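Local structure of glycine cleavage system H protein 1 (Mycobacterium marinum, 3TZU) at residues Ala18-Ile23 with Gly39-Ala44; Phe53-Glu58 with Cys69-Ser74. The protein probably carries the methylamine group of glycine from the P protein to the T protein of the glycine cleavage system on a covalently attached lipoyl arm. One frame throughout, in Å; residues are numbered along the deposited sequence.

Contact 1 (Ala18-Ile23 with Gly39-Ala44); sequences ADHEWI and GITSVA. With EDO (1,2-ethanediol), chain G.
Trp22 lays its indole flat over the backbone of Gly39, with Gly39 CA 3.7 Å from the centroid of the five-membered ring, a CH-pi contact 26° off the ring normal. A chi1 of 55° sets CG between the backbone N and the carbonyl carbon and keeps the ring over the neighbouring strand. Gly39 N lies over the centre of the indole face, 3.4 Å above its plane, with no side chain intervening. The two residues form an antiparallel hydrogen-bonded pair: Trp22 N gives to Gly39 O at 2.9 Å, and Gly39 N returns a bond to Trp22 O at 3.1 Å. At the indole edge, Trp22 NE1 makes a weak bond to Ile40 O.

His20, just before the strand, takes Thr41 N on its carbonyl O at 3.0 Å, with the donor 42° out of the carbonyl plane. Its CB packs against Ala44 CB at 3.8 Å, while NE2 is hydrogen-bonded to Glu46 O of the second subunit. Thr41 OG1 caps helix 42-48 by accepting from Ala44 N and is also hydrogen-bonded to Tyr130 OH, the hydroxyl that meets His20 ND1. The contact thus joins strand 21-23 to the end of strand 36-40 where the chain turns into that helix, with helix 127-133 supplying Tyr130.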
loop_
_atom_site.group_PDB
_atom_site.type_symbol
_atom_site.label_atom_id
_atom_site.label_comp_id
_atom_site.label_asym_id
_atom_site.label_seq_id
_atom_site.Cartn_x
_atom_site.Cartn_y
_atom_site.Cartn_z
ATOM N N ALA A 18 7.057 -0.950 10.717
ATOM C CA ALA A 18 6.332 0.174 10.135
ATOM C C ALA A 18 6.182 0.044 8.608
ATOM O O ALA A 18 5.250 0.600 8.018
ATOM C CB ALA A 18 7.025 1.495 10.507
ATOM N N ASP A 19 7.078 -0.704 7.971
ATOM C CA ASP A 19 6.999 -0.952 6.522
ATOM C C ASP A 19 6.119 -2.156 6.110
ATOM O O ASP A 19 6.197 -2.618 4.966
ATOM C CB ASP A 19 8.409 -1.070 5.950
ATOM C CG ASP A 19 9.195 0.244 6.082
ATOM O OD1 ASP A 19 8.595 1.336 6.129
ATOM O OD2 ASP A 19 10.423 0.200 6.147
ATOM N N HIS A 20 5.276 -2.630 7.033
ATOM C CA HIS A 20 4.251 -3.642 6.750
ATOM C C HIS A 20 4.760 -5.035 6.486
ATOM O O HIS A 20 4.195 -5.776 5.679
ATOM C CB HIS A 20 3.319 -3.180 5.635
ATOM C CG HIS A 20 2.702 -1.848 5.893
ATOM N ND1 HIS A 20 1.830 -1.654 6.874
ATOM C CD2 HIS A 20 2.923 -0.605 5.304
ATOM C CE1 HIS A 20 1.477 -0.352 6.903
ATOM N NE2 HIS A 20 2.150 0.280 5.934
ATOM N N GLU A 21 5.816 -5.398 7.211
ATOM C CA GLU A 21 6.303 -6.746 7.273
ATOM C C GLU A 21 6.147 -7.301 8.658
ATOM O O GLU A 21 5.916 -6.563 9.602
ATOM C CB GLU A 21 7.757 -6.791 6.832
ATOM C CG GLU A 21 7.858 -6.383 5.383
ATOM C CD GLU A 21 9.215 -6.531 4.751
ATOM O OE1 GLU A 21 9.991 -7.430 5.097
ATOM O OE2 GLU A 21 9.484 -5.734 3.831
ATOM N N TRP A 22 6.262 -8.617 8.753
ATOM C CA TRP A 22 6.373 -9.303 10.026
ATOM C C TRP A 22 7.610 -10.148 10.052
ATOM O O TRP A 22 8.112 -10.528 9.013
ATOM C CB TRP A 22 5.124 -10.152 10.337
ATOM C CG TRP A 22 4.753 -11.152 9.279
ATOM C CD1 TRP A 22 3.830 -10.982 8.232
ATOM C CD2 TRP A 22 5.291 -12.516 9.097
ATOM N NE1 TRP A 22 3.764 -12.105 7.457
ATOM C CE2 TRP A 22 4.615 -13.067 7.918
ATOM C CE3 TRP A 22 6.207 -13.305 9.774
ATOM C CZ2 TRP A 22 4.863 -14.349 7.465
ATOM C CZ3 TRP A 22 6.468 -14.594 9.292
ATOM C CH2 TRP A 22 5.807 -15.108 8.177
ATOM N N ILE A 23 8.100 -10.448 11.247
ATOM C CA ILE A 23 9.203 -11.398 11.458
ATOM C C ILE A 23 8.794 -12.236 12.675
ATOM O O ILE A 23 8.249 -11.700 13.647
ATOM C CB ILE A 23 10.562 -10.680 11.673
ATOM C CG1 ILE A 23 11.690 -11.692 11.856
ATOM C CG2 ILE A 23 10.512 -9.731 12.858
ATOM C CD1 ILE A 23 13.087 -11.162 11.555
ATOM N N GLY A 39 7.593 -12.101 6.402
ATOM C CA GLY A 39 6.558 -11.952 5.381
ATOM C C GLY A 39 5.916 -10.574 5.384
ATOM O O GLY A 39 6.369 -9.659 6.088
ATOM N N ILE A 40 4.853 -10.414 4.596
ATOM C CA ILE A 40 4.119 -9.132 4.549
ATOM C C ILE A 40 2.806 -9.261 5.325
ATOM O O ILE A 40 2.284 -10.347 5.500
ATOM C CB ILE A 40 3.892 -8.618 3.133
ATOM C CG1 ILE A 40 2.968 -9.533 2.315
ATOM C CG2 ILE A 40 5.221 -8.426 2.395
ATOM C CD1 ILE A 40 2.462 -8.878 1.037
ATOM N N THR A 41 2.296 -8.153 5.824
ATOM C CA THR A 41 1.081 -8.173 6.627
ATOM C C THR A 41 -0.182 -8.192 5.758
ATOM O O THR A 41 -0.133 -8.050 4.521
ATOM C CB THR A 41 1.018 -6.947 7.543
ATOM O OG1 THR A 41 0.852 -5.779 6.724
ATOM C CG2 THR A 41 2.335 -6.842 8.418
ATOM N N SER A 42 -1.311 -8.418 6.420
ATOM C CA SER A 42 -2.586 -8.397 5.782
ATOM C C SER A 42 -2.880 -7.001 5.284
ATOM O O SER A 42 -3.566 -6.841 4.295
ATOM C CB SER A 42 -3.681 -8.836 6.761
ATOM O OG SER A 42 -3.487 -8.214 8.020
ATOM N N VAL A 43 -2.376 -5.995 5.973
ATOM C CA VAL A 43 -2.568 -4.625 5.568
ATOM C C VAL A 43 -1.802 -4.393 4.286
ATOM O O VAL A 43 -2.273 -3.704 3.409
ATOM C CB VAL A 43 -2.088 -3.646 6.664
ATOM C CG1 VAL A 43 -2.172 -2.196 6.161
ATOM C CG2 VAL A 43 -2.903 -3.849 7.952
ATOM N N ALA A 44 -0.635 -5.006 4.132
ATOM C CA ALA A 44 0.114 -4.778 2.888
ATOM C C ALA A 44 -0.642 -5.413 1.711
ATOM O O ALA A 44 -0.781 -4.814 0.642
ATOM C CB ALA A 44 1.517 -5.265 2.987
HETATM C C1 EDO G . 5.975 -4.277 2.241
HETATM O O1 EDO G . 5.524 -4.520 0.893
HETATM C C2 EDO G . 7.491 -4.412 2.280
HETATM O O2 EDO G . 8.157 -3.432 3.112
#

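Contact 2 (Phe53-Glu58 with Cys69-Ser74); sequences FVQLPE and CGEVES
Phe53 and Glu73 face each other as an antiparallel hydrogen-bonded pair, Phe53 N giving to Glu73 O at 3.2 Å and Glu73 N making a weak return bond to Phe53 O. Two residues on, Gln55 and Glu71 repeat the pattern without a weak member: Gln55 N reaches Glu71 O at 2.9 Å with an N-H...O angle of 171°, and Glu71 N reaches Gln55 O at 3.0 Å.

All four of these side chains lie on one face of the sheet. The Phe53 ring presents its CD2 side to both carboxylates. Glu71 OE2 lies at the ring edge, near its plane and 3.7 Å from Phe53 CD2, whereas Glu73 OE1 comes to 3.4 Å from that same CD2 at an oblique angle. The Phe53 ring and Glu73 carboxylate planes stand 82° apart. Glu71 OE2 and Glu73 OE1, 3.0 Å apart and both acceptors, would probably raise each other's proton affinity. Glu71 CG sits between the backbone N and the carbonyl carbon (chi1 67°), an orientation that brings the end of its chain toward strand 51-55, and the CG itself rests 3.8 Å from Gln55 CB.

The two strands run antiparallel as a regular ladder within the lipoyl-type domain of the H protein. Strand 68-74 is the middle strand of its three-stranded sheet and leads into the turn bearing Lys76, the predicted lipoylation site.

On the other face, Val54 and Val72 form the non-hydrogen-bonded pair between the two bonded ones; Val54 also packs on Pro100 and Val72 on Leu81. Past the ladder, Pro57 CD comes to 3.2 Å from Cys69 O. Farther out, Ser74 OG is hydrogen-bonded to Leu48 O and Lys76 N, tying the strand end to the lysine turn.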
loop_
_atom_site.group_PDB
_atom_site.type_symbol
_atom_site.label_atom_id
_atom_site.label_comp_id
_atom_site.label_asym_id
_atom_site.label_seq_id
_atom_site.Cartn_x
_atom_site.Cartn_y
_atom_site.Cartn_z
ATOM N N PHE A 53 3.899 -10.543 -9.084
ATOM C CA PHE A 53 5.334 -10.856 -9.159
ATOM C C PHE A 53 5.988 -10.608 -7.814
ATOM O O PHE A 53 5.617 -9.673 -7.098
ATOM C CB PHE A 53 5.999 -10.010 -10.254
ATOM C CG PHE A 53 7.496 -10.183 -10.360
ATOM C CD1 PHE A 53 8.049 -11.371 -10.826
ATOM C CD2 PHE A 53 8.343 -9.135 -10.059
ATOM C CE1 PHE A 53 9.421 -11.527 -10.931
ATOM C CE2 PHE A 53 9.723 -9.285 -10.165
ATOM C CZ PHE A 53 10.264 -10.476 -10.607
ATOM N N VAL A 54 6.935 -11.482 -7.472
ATOM C CA VAL A 54 7.650 -11.430 -6.210
ATOM C C VAL A 54 9.110 -11.751 -6.505
ATOM O O VAL A 54 9.401 -12.695 -7.268
ATOM C CB VAL A 54 7.086 -12.427 -5.174
ATOM C CG1 VAL A 54 7.930 -12.398 -3.914
ATOM C CG2 VAL A 54 5.621 -12.122 -4.846
ATOM N N GLN A 55 10.007 -10.939 -5.931
ATOM C CA GLN A 55 11.460 -11.053 -6.106
ATOM C C GLN A 55 12.080 -11.123 -4.738
ATOM O O GLN A 55 11.902 -10.239 -3.917
ATOM C CB GLN A 55 11.986 -9.836 -6.898
ATOM C CG GLN A 55 13.496 -9.695 -7.026
ATOM C CD GLN A 55 13.903 -9.131 -8.387
ATOM O OE1 GLN A 55 14.533 -9.840 -9.188
ATOM N NE2 GLN A 55 13.499 -7.880 -8.685
ATOM N N LEU A 56 12.803 -12.203 -4.488
ATOM C CA LEU A 56 13.356 -12.462 -3.166
ATOM C C LEU A 56 14.849 -12.435 -3.228
ATOM O O LEU A 56 15.429 -12.572 -4.292
ATOM C CB LEU A 56 12.882 -13.819 -2.637
ATOM C CG LEU A 56 11.350 -13.896 -2.581
ATOM C CD1 LEU A 56 10.917 -15.314 -2.251
ATOM C CD2 LEU A 56 10.776 -12.909 -1.577
ATOM N N PRO A 57 15.491 -12.252 -2.077
ATOM C CA PRO A 57 16.932 -12.440 -2.018
ATOM C C PRO A 57 17.307 -13.896 -2.195
ATOM O O PRO A 57 16.480 -14.782 -1.986
ATOM C CB PRO A 57 17.287 -11.988 -0.605
ATOM C CG PRO A 57 16.031 -12.104 0.181
ATOM C CD PRO A 57 14.918 -11.857 -0.777
ATOM N N GLU A 58 18.555 -14.136 -2.580
ATOM C CA GLU A 58 19.020 -15.498 -2.800
ATOM C C GLU A 58 19.330 -16.151 -1.467
ATOM O O GLU A 58 19.745 -15.484 -0.517
ATOM C CB GLU A 58 20.263 -15.496 -3.672
ATOM C CG GLU A 58 20.008 -14.981 -5.073
ATOM C CD GLU A 58 21.071 -13.991 -5.536
ATOM O OE1 GLU A 58 20.713 -12.788 -5.702
ATOM O OE2 GLU A 58 22.244 -14.406 -5.722
ATOM N N CYS A 69 15.601 -5.481 0.151
ATOM C CA CYS A 69 16.179 -6.773 -0.211
ATOM C C CYS A 69 15.309 -7.550 -1.174
ATOM O O CYS A 69 15.536 -8.733 -1.366
ATOM C CB CYS A 69 16.505 -7.639 1.046
ATOM S SG CYS A 69 15.104 -8.363 1.975
ATOM N N GLY A 70 14.348 -6.902 -1.809
ATOM C CA GLY A 70 13.511 -7.548 -2.828
ATOM C C GLY A 70 12.277 -6.723 -3.125
ATOM O O GLY A 70 12.256 -5.524 -2.829
ATOM N N GLU A 71 11.258 -7.354 -3.725
ATOM C CA GLU A 71 9.991 -6.672 -4.024
ATOM C C GLU A 71 8.746 -7.570 -4.120
ATOM O O GLU A 71 8.826 -8.752 -4.431
ATOM C CB GLU A 71 10.104 -5.777 -5.291
ATOM C CG GLU A 71 10.304 -6.489 -6.596
ATOM C CD GLU A 71 10.126 -5.596 -7.836
ATOM O OE1 GLU A 71 10.975 -4.671 -8.006
ATOM O OE2 GLU A 71 9.173 -5.848 -8.669
ATOM N N VAL A 72 7.602 -6.971 -3.808
ATOM C CA VAL A 72 6.304 -7.533 -4.108
ATOM C C VAL A 72 5.607 -6.595 -5.048
ATOM O O VAL A 72 5.710 -5.388 -4.922
ATOM C CB VAL A 72 5.473 -7.775 -2.834
ATOM C CG1 VAL A 72 6.129 -8.893 -2.016
ATOM C CG2 VAL A 72 5.376 -6.496 -2.007
ATOM N N GLU A 73 4.863 -7.141 -5.988
ATOM C CA GLU A 73 4.289 -6.329 -7.026
ATOM C C GLU A 73 2.902 -6.793 -7.440
ATOM O O GLU A 73 2.685 -7.966 -7.607
ATOM C CB GLU A 73 5.236 -6.293 -8.218
ATOM C CG GLU A 73 4.680 -5.614 -9.445
ATOM C CD GLU A 73 5.687 -5.560 -10.590
ATOM O OE1 GLU A 73 6.750 -6.199 -10.470
ATOM O OE2 GLU A 73 5.389 -4.880 -11.608
ATOM N N SER A 74 1.984 -5.835 -7.604
ATOM C CA SER A 74 0.628 -6.077 -8.060
ATOM C C SER A 74 0.503 -5.474 -9.413
ATOM O O SER A 74 1.450 -4.875 -9.904
ATOM C CB SER A 74 -0.414 -5.428 -7.127
ATOM O OG SER A 74 -0.263 -4.009 -7.048
#

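In the fold
Contact 1 closes before contact 2 opens along the chain, and helix 42-48, which begins in contact 1, is followed directly by strand 51-55 of contact 2. Their centres are 14 Å apart; the nearest atoms come within about 5 Å without touching. They belong to different antiparallel sheets: 18-23 with 39-44 joins strands of the five-stranded sheet, near the centre of the chain, and 53-58 with 69-74 joins two of the three strands that include 77-82. Leu81 of strand 77-82 bridges the sheets, touching side chains of both contacts: Glu21 and Ile40, Leu56 and Val72. Strands 68-74 and 77-82 form the hairpin bearing Lys76, where the lipoyl group is predicted to attach.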